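PDB 4DVE: biotin transporter BioY from Lactococcus lactis subsp. cremoris, which binds biotin as the membrane-embedded S component and probably works with the energy-coupling factor (ECF) ABC-transporter complex to import it. Local coordinates for residues L160-L163 and I164-V168; L120-T123 and T124-N127. All coordinates share one frame; numbering follows the deposited sequence.

Contact 1: L160-L163 and I164-V168; sequences LTSL and ISNLV
Leu160 meets Ile164 one turn further along the short helix 159-165. Its carbonyl O accepts the backbone N of Ile164 at 3.0 Å, an alpha-helical i to i+4 bond. On the outside of the same turn the two side chains touch. Leu160 carries CG anti to its own N (chi1 -175°), which sets CG beside its carbonyl carbon, on the side where the CD1 methyl of Ile164 lies. CG of Leu160 then lies 3.9 Å from CD1 of Ile164, an apolar contact on an exposed face.

Thr161 O takes two bonds from one residue. Ser165 N donates to Thr161 O at 3.0 Å. Ser165 OG donates to Thr161 O at 2.7 Å, from the opposite face of the carbonyl plane. Ser165 OG stands beside its own backbone N (chi1 -63°), and this turns it back toward the preceding turn. A valine here would probably leave Thr161 O with its backbone bond alone, since no hydroxyl would remain to donate from the other face.

Ser162 O accepts Asn166 N at 3.0 Å. Asn166 N also makes a weak bond to Leu163 O at 3.3 Å, with an N-H...O angle of 125°. Asn166 N is thus shared between two carbonyls.

The inner face packs on helix 128-155. Ser162 OG is hydrogen-bonded to Ala148 O, and Leu163 rests on Phe145 and Ala148. Ser165 and Asn166 also touch Ile44 of a loop, and the side chain of Asn166 lies about 5 Å from the bound biotin.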
ATOM      1  N   LEU A 160     -19.877  -4.418  13.450  1.00 47.92           N
ATOM      2  CA  LEU A 160     -19.669  -3.229  14.271  1.00 49.11           C
ATOM      3  C   LEU A 160     -18.428  -3.362  15.132  1.00 46.17           C
ATOM      4  O   LEU A 160     -17.666  -2.414  15.298  1.00 44.85           O
ATOM      5  CB  LEU A 160     -20.869  -2.976  15.185  1.00 52.91           C
ATOM      6  CG  LEU A 160     -20.835  -1.683  16.009  1.00 56.20           C
ATOM      7  CD1 LEU A 160     -20.706  -0.478  15.086  1.00 58.12           C
ATOM      8  CD2 LEU A 160     -22.096  -1.586  16.885  1.00 62.23           C
ATOM      9  N   THR A 161     -18.228  -4.549  15.673  1.00 43.77           N
ATOM     10  CA  THR A 161     -17.047  -4.837  16.473  1.00 42.96           C
ATOM     11  C   THR A 161     -15.762  -4.763  15.664  1.00 40.53           C
ATOM     12  O   THR A 161     -14.754  -4.252  16.132  1.00 40.18           O
ATOM     13  CB  THR A 161     -17.205  -6.229  17.095  1.00 43.26           C
ATOM     14  OG1 THR A 161     -18.352  -6.179  17.919  1.00 45.71           O
ATOM     15  CG2 THR A 161     -15.993  -6.656  17.906  1.00 42.60           C
ATOM     16  N   SER A 162     -15.804  -5.303  14.463  1.00 39.30           N
ATOM     17  CA  SER A 162     -14.651  -5.266  13.577  1.00 39.38           C
ATOM     18  C   SER A 162     -14.320  -3.821  13.174  1.00 38.24           C
ATOM     19  O   SER A 162     -13.156  -3.403  13.240  1.00 37.16           O
ATOM     20  CB  SER A 162     -14.930  -6.102  12.331  1.00 39.01           C
ATOM     21  OG  SER A 162     -13.787  -6.123  11.506  1.00 39.22           O
ATOM     22  N   LEU A 163     -15.344  -3.058  12.787  1.00 37.35           N
ATOM     23  CA  LEU A 163     -15.134  -1.688  12.351  1.00 39.49           C
ATOM     24  C   LEU A 163     -14.551  -0.811  13.465  1.00 39.95           C
ATOM     25  O   LEU A 163     -13.597  -0.052  13.241  1.00 40.89           O
ATOM     26  CB  LEU A 163     -16.445  -1.078  11.840  1.00 41.49           C
ATOM     27  CG  LEU A 163     -16.922  -1.628  10.503  1.00 41.29           C
ATOM     28  CD1 LEU A 163     -18.402  -1.230  10.298  1.00 42.75           C
ATOM     29  CD2 LEU A 163     -16.029  -1.107   9.378  1.00 37.85           C
ATOM     30  N   ILE A 164     -15.110  -0.932  14.657  1.00 41.57           N
ATOM     31  CA  ILE A 164     -14.619  -0.184  15.816  1.00 44.26           C
ATOM     32  C   ILE A 164     -13.198  -0.593  16.243  1.00 41.33           C
ATOM     33  O   ILE A 164     -12.362   0.275  16.557  1.00 40.69           O
ATOM     34  CB  ILE A 164     -15.580  -0.313  17.014  1.00 46.31           C
ATOM     35  CG1 ILE A 164     -16.873   0.448  16.729  1.00 50.18           C
ATOM     36  CG2 ILE A 164     -14.933   0.238  18.276  1.00 48.18           C
ATOM     37  CD1 ILE A 164     -17.944   0.233  17.800  1.00 55.39           C
ATOM     38  N   SER A 165     -12.927  -1.894  16.227  1.00 38.67           N
ATOM     39  CA  SER A 165     -11.604  -2.426  16.567  1.00 38.48           C
ATOM     40  C   SER A 165     -10.525  -1.905  15.602  1.00 37.29           C
ATOM     41  O   SER A 165      -9.366  -1.697  15.996  1.00 35.85           O
ATOM     42  CB  SER A 165     -11.608  -3.962  16.545  1.00 39.89           C
ATOM     43  OG  SER A 165     -12.482  -4.476  17.524  1.00 41.13           O
ATOM     44  N   ASN A 166     -10.919  -1.672  14.359  1.00 34.98           N
ATOM     45  CA  ASN A 166      -9.998  -1.148  13.365  1.00 37.28           C
ATOM     46  C   ASN A 166      -9.550   0.292  13.583  1.00 36.60           C
ATOM     47  O   ASN A 166      -8.587   0.729  12.977  1.00 35.92           O
ATOM     48  CB  ASN A 166     -10.554  -1.339  11.959  1.00 38.92           C
ATOM     49  CG  ASN A 166     -10.175  -2.699  11.399  1.00 38.87           C
ATOM     50  OD1 ASN A 166     -10.722  -3.758  11.802  1.00 42.61           O
ATOM     51  ND2 ASN A 166      -9.183  -2.700  10.562  1.00 32.83           N
ATOM     52  N   LEU A 167     -10.220   1.011  14.479  1.00 36.17           N
ATOM     53  CA  LEU A 167      -9.780   2.340  14.874  1.00 38.27           C
ATOM     54  C   LEU A 167      -8.380   2.318  15.494  1.00 37.85           C
ATOM     55  O   LEU A 167      -7.626   3.293  15.357  1.00 39.54           O
ATOM     56  CB  LEU A 167     -10.788   2.964  15.841  1.00 41.78           C
ATOM     57  CG  LEU A 167     -12.151   3.338  15.218  1.00 42.92           C
ATOM     58  CD1 LEU A 167     -13.185   3.774  16.281  1.00 46.23           C
ATOM     59  CD2 LEU A 167     -11.962   4.407  14.151  1.00 43.64           C
ATOM     60  N   VAL A 168      -8.019   1.202  16.123  1.00 36.79           N
ATOM     61  CA  VAL A 168      -6.664   0.971  16.627  1.00 38.64           C
ATOM     62  C   VAL A 168      -5.568   1.189  15.571  1.00 38.35           C
ATOM     63  O   VAL A 168      -4.454   1.546  15.945  1.00 37.57           O
ATOM     64  CB  VAL A 168      -6.483  -0.454  17.240  1.00 40.86           C
ATOM     65  CG1 VAL A 168      -6.255  -1.530  16.163  1.00 39.51           C
ATOM     66  CG2 VAL A 168      -5.352  -0.480  18.235  1.00 42.70           C
TER

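Contact 2: L120-T123 and T124-N127; sequences LKIT and TSQN
An ST turn at Ser125 follows a Schellman motif in the loop that joins helix 100-119 to helix 128-155. Lys121, with positive phi (57°), is the C-prime residue that ends the first helix. The chain then winds through one short turn. Thr124 N makes a weak bond to Lys121 O at 3.3 Å, and Ser125 N bonds to Ile122 O at 3.2 Å.

Ser125 OG gives Ile122 O a second bond at 2.8 Å. Both donors come over the same face of the Ile122 carbonyl, out of its plane. The hydroxyl sits between the backbone N and carbonyl carbon of Ser125 (chi1 65°), and from there it reaches back to Ile122 and forward to Asn127. Asn127 N donates to Ser125 OG at 3.2 Å, which closes the ST turn. One hydroxyl therefore ties the end of the first turn to the start of the next helix.

Arg185 of helix 170-189 bonds to both Ile122 O and Ser125 O, so the loop is anchored to a third helix. Asn127 is the N-cap of helix 128-155, with OD1 accepting from Gly130 N. The side chain of Ile122 is buried against Glu131 and Ile134 of that helix. The end of its longer branch also reaches the capping residue: CD1 of Ile122 lies 3.7 Å from ND2 of Asn127.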
ATOM      1  N   LEU A 120      -6.155  14.708 -10.879  1.00 55.85           N
ATOM      2  CA  LEU A 120      -6.265  16.007 -10.225  1.00 54.13           C
ATOM      3  C   LEU A 120      -4.973  16.820 -10.318  1.00 53.62           C
ATOM      4  O   LEU A 120      -4.862  17.848  -9.646  1.00 53.86           O
ATOM      5  CB  LEU A 120      -6.663  15.819  -8.765  1.00 53.97           C
ATOM      6  CG  LEU A 120      -7.982  15.060  -8.574  1.00 55.66           C
ATOM      7  CD1 LEU A 120      -8.206  14.716  -7.109  1.00 54.72           C
ATOM      8  CD2 LEU A 120      -9.153  15.861  -9.135  1.00 58.51           C
ATOM      9  N   LYS A 121      -3.998  16.346 -11.108  1.00 52.05           N
ATOM     10  CA  LYS A 121      -2.749  17.074 -11.381  1.00 53.35           C
ATOM     11  C   LYS A 121      -1.943  17.447 -10.125  1.00 51.08           C
ATOM     12  O   LYS A 121      -1.252  18.490 -10.097  1.00 52.05           O
ATOM     13  CB  LYS A 121      -3.057  18.345 -12.217  1.00 61.54           C
ATOM     14  CG  LYS A 121      -3.833  18.083 -13.508  1.00 66.00           C
ATOM     15  CD  LYS A 121      -4.159  19.385 -14.245  1.00 75.25           C
ATOM     16  CE  LYS A 121      -4.444  19.154 -15.725  1.00 79.15           C
ATOM     17  NZ  LYS A 121      -4.700  20.424 -16.474  1.00 85.35           N
ATOM     18  N   ILE A 122      -1.998  16.583  -9.110  1.00 45.73           N
ATOM     19  CA  ILE A 122      -1.402  16.844  -7.793  1.00 46.26           C
ATOM     20  C   ILE A 122       0.123  16.868  -7.863  1.00 45.82           C
ATOM     21  O   ILE A 122       0.815  17.585  -7.152  1.00 44.83           O
ATOM     22  CB  ILE A 122      -1.809  15.737  -6.781  1.00 45.47           C
ATOM     23  CG1 ILE A 122      -3.312  15.782  -6.485  1.00 49.50           C
ATOM     24  CG2 ILE A 122      -1.010  15.837  -5.489  1.00 44.32           C
ATOM     25  CD1 ILE A 122      -3.818  17.075  -5.869  1.00 49.92           C
ATOM     26  N   THR A 123       0.620  16.047  -8.754  1.00 46.20           N
ATOM     27  CA  THR A 123       2.025  15.758  -8.911  1.00 48.19           C
ATOM     28  C   THR A 123       2.766  16.960  -9.551  1.00 49.85           C
ATOM     29  O   THR A 123       3.975  17.123  -9.413  1.00 50.19           O
ATOM     30  CB  THR A 123       2.042  14.443  -9.741  1.00 49.14           C
ATOM     31  OG1 THR A 123       2.167  13.280  -8.872  1.00 52.35           O
ATOM     32  CG2 THR A 123       2.924  14.469 -10.795  1.00 42.49           C
ATOM     33  N   THR A 124       2.012  17.809 -10.225  1.00 51.67           N
ATOM     34  CA  THR A 124       2.532  19.018 -10.856  1.00 57.67           C
ATOM     35  C   THR A 124       2.265  20.296 -10.040  1.00 59.59           C
ATOM     36  O   THR A 124       2.563  21.396 -10.493  1.00 60.89           O
ATOM     37  CB  THR A 124       1.924  19.119 -12.256  1.00 58.24           C
ATOM     38  OG1 THR A 124       2.635  18.199 -13.106  1.00 65.20           O
ATOM     39  CG2 THR A 124       2.054  20.507 -12.812  1.00 71.07           C
ATOM     40  N   SER A 125       1.712  20.145  -8.834  1.00 56.42           N
ATOM     41  CA  SER A 125       1.340  21.288  -7.986  1.00 57.04           C
ATOM     42  C   SER A 125       2.115  21.250  -6.673  1.00 56.34           C
ATOM     43  O   SER A 125       2.839  20.291  -6.392  1.00 55.91           O
ATOM     44  CB  SER A 125      -0.152  21.222  -7.669  1.00 56.78           C
ATOM     45  OG  SER A 125      -0.418  20.064  -6.886  1.00 54.87           O
ATOM     46  N   GLN A 126       1.908  22.270  -5.850  1.00 57.21           N
ATOM     47  CA  GLN A 126       2.412  22.291  -4.478  1.00 60.32           C
ATOM     48  C   GLN A 126       1.340  21.792  -3.471  1.00 58.56           C
ATOM     49  O   GLN A 126       1.448  22.035  -2.265  1.00 58.00           O
ATOM     50  CB  GLN A 126       2.841  23.717  -4.102  1.00 66.14           C
ATOM     51  CG  GLN A 126       3.988  24.274  -4.927  1.00 71.23           C
ATOM     52  CD  GLN A 126       5.300  23.556  -4.670  1.00 77.86           C
ATOM     53  OE1 GLN A 126       5.527  22.437  -5.156  1.00 84.38           O
ATOM     54  NE2 GLN A 126       6.183  24.198  -3.911  1.00 85.83           N
ATOM     55  N   ASN A 127       0.317  21.104  -3.969  1.00 54.39           N
ATOM     56  CA  ASN A 127      -0.803  20.685  -3.143  1.00 53.34           C
ATOM     57  C   ASN A 127      -0.515  19.361  -2.394  1.00 49.00           C
ATOM     58  O   ASN A 127      -1.077  18.317  -2.703  1.00 45.55           O
ATOM     59  CB  ASN A 127      -2.059  20.571  -4.011  1.00 53.96           C
ATOM     60  CG  ASN A 127      -3.322  20.412  -3.192  1.00 55.16           C
ATOM     61  OD1 ASN A 127      -3.307  20.555  -1.961  1.00 53.89           O
ATOM     62  ND2 ASN A 127      -4.427  20.126  -3.870  1.00 54.50           N
TER

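Both contacts are local, and both press against helix 128-155 from near its two ends. Their centres are about 33 Å apart and they do not touch. Contact 1 is partly buried. It lies on a short helix near the biotin site, with serine and leucine turned to helix 128-155 and an exposed leucine-isoleucine pair outside. Contact 2 is a surface loop, where a single isoleucine is buried and turn and serine hydroxyl bonds hold the chain. A serine hydroxyl doubles a backbone bond in each. In contact 1 it supplements a regular helical turn; in contact 2 it also accepts a backbone N, linking the loop turn to helix 128-155, and an arginine from helix 170-189 adds a charged partner.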